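Local structure of chitinase (Thermococcus chitonophagus, 5XSW) at residues G255-N258 against Q259-Y263. The protein probably cleaves internal linkages of chitin as an endochitinase, this chain being the C-terminal part of a longer enzyme that probably also binds polysaccharide. Numbering follows the deposited sequence.
Sequences GNFN and QIKAY. With PO4 (phosphate ion), chain E; PO4 (phosphate ion), chain M.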
# COMPACT_ATOMS: atom_id res chain seq x y z
N GLY A 255 0.23 2.73 -3.23
CA GLY A 255 0.48 1.87 -2.07
C GLY A 255 -0.73 1.95 -1.10
O GLY A 255 -1.27 0.93 -0.65
N ASN A 256 -1.16 3.16 -0.78
CA ASN A 256 -2.35 3.35 0.10
C ASN A 256 -3.61 2.74 -0.50
O ASN A 256 -4.39 2.08 0.19
CB ASN A 256 -2.55 4.84 0.36
CG ASN A 256 -3.76 5.11 1.31
OD1 ASN A 256 -4.82 5.45 0.83
ND2 ASN A 256 -3.57 4.99 2.63
N PHE A 257 -3.78 2.88 -1.83
CA PHE A 257 -4.91 2.22 -2.52
C PHE A 257 -4.86 0.73 -2.39
O PHE A 257 -5.89 0.05 -2.13
CB PHE A 257 -4.91 2.61 -4.04
CG PHE A 257 -6.12 2.18 -4.78
CD1 PHE A 257 -7.24 3.00 -4.82
CD2 PHE A 257 -6.14 0.95 -5.45
CE1 PHE A 257 -8.43 2.61 -5.54
CE2 PHE A 257 -7.27 0.53 -6.20
CZ PHE A 257 -8.45 1.34 -6.23
N ASN A 258 -3.68 0.16 -2.62
CA ASN A 258 -3.49 -1.28 -2.47
C ASN A 258 -3.85 -1.74 -1.03
O ASN A 258 -4.49 -2.76 -0.81
CB ASN A 258 -2.00 -1.63 -2.79
CG ASN A 258 -1.69 -3.15 -2.65
OD1 ASN A 258 -1.55 -3.68 -1.55
ND2 ASN A 258 -1.57 -3.82 -3.78
N GLN A 259 -3.41 -0.96 -0.07
CA GLN A 259 -3.68 -1.33 1.33
C GLN A 259 -5.20 -1.27 1.69
O GLN A 259 -5.77 -2.18 2.35
CB GLN A 259 -2.85 -0.40 2.22
CG GLN A 259 -3.10 -0.50 3.72
CD GLN A 259 -2.28 0.54 4.45
OE1 GLN A 259 -1.40 0.21 5.24
NE2 GLN A 259 -2.50 1.79 4.11
N ILE A 260 -5.90 -0.22 1.25
CA ILE A 260 -7.33 -0.17 1.62
C ILE A 260 -8.16 -1.16 0.85
O ILE A 260 -9.12 -1.72 1.39
CB ILE A 260 -7.95 1.25 1.49
CG1 ILE A 260 -7.95 1.75 0.07
CG2 ILE A 260 -7.24 2.21 2.46
CD1 ILE A 260 -8.42 3.22 -0.06
N LYS A 261 -7.76 -1.49 -0.38
CA LYS A 261 -8.31 -2.66 -1.04
C LYS A 261 -8.12 -3.95 -0.22
O LYS A 261 -9.05 -4.78 -0.08
CB LYS A 261 -7.62 -2.80 -2.44
CG LYS A 261 -8.24 -3.62 -3.43
CD LYS A 261 -7.44 -3.46 -4.79
CE LYS A 261 -7.70 -4.72 -5.58
NZ LYS A 261 -6.95 -4.57 -6.87
N ALA A 262 -6.92 -4.17 0.33
CA ALA A 262 -6.71 -5.38 1.16
C ALA A 262 -7.61 -5.36 2.42
O ALA A 262 -8.16 -6.38 2.83
CB ALA A 262 -5.21 -5.49 1.60
N TYR A 263 -7.75 -4.19 3.01
CA TYR A 263 -8.49 -4.07 4.28
C TYR A 263 -10.00 -4.20 4.06
O TYR A 263 -10.76 -4.57 4.97
CB TYR A 263 -8.22 -2.72 4.96
CG TYR A 263 -6.82 -2.51 5.49
CD1 TYR A 263 -5.90 -3.53 5.54
CD2 TYR A 263 -6.43 -1.23 5.92
CE1 TYR A 263 -4.59 -3.31 6.02
CE2 TYR A 263 -5.17 -1.00 6.43
CZ TYR A 263 -4.26 -2.05 6.48
OH TYR A 263 -3.02 -1.77 6.98
P PO4 E . -0.61 4.56 5.22
O1 PO4 E . -0.65 4.84 3.76
O2 PO4 E . -1.69 3.65 5.73
O3 PO4 E . 0.76 3.98 5.48
O4 PO4 E . -0.81 5.73 6.08
P PO4 M . 3.73 3.67 -4.35
O1 PO4 M . 2.39 4.30 -4.60
O2 PO4 M . 4.76 4.55 -5.00
O3 PO4 M . 3.88 2.33 -5.02
O4 PO4 M . 3.90 3.63 -2.88
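Gly255 O accepts the backbone N-H of Gln259 at 2.9 Å, an i to i+4 bond of the short alpha helix 254-263. At the start of this helix, Gly255 N binds O1 of one phosphate ion at 3.0 Å. Asn256 reaches a second phosphate: its ND2 donates to O1 at 3.1 Å and nearly straight, 160°. Its OD1 is held by Ser299 of helix 288-311. Gln259, one turn on, grips the same phosphate with NE2 to O2 at 2.6 Å. Its chain is extended, with CG anti to the backbone N (chi1 173°), which carries the amide out to the ion. The two amide planes stand 85° apart. With an alanine in place of Gln259, the phosphate would probably lose this donor and Ser254 of the second subunit its bond to OE1. That subunit also donates to this phosphate, so the ion, probably from the crystallisation liquor, sits at the dimer interface. Phe257 O accepts Lys261 N, and the Phe257 ring meets CD of Lys261 obliquely, CE2 to CD 4.2 Å. Lys261 NZ runs on to Ala272 O and to Asp476 of the second subunit. Asn258 O takes Ala262 N at 3.0 Å, while Ala262 CB lies 3.7 Å from that same Asn258 O.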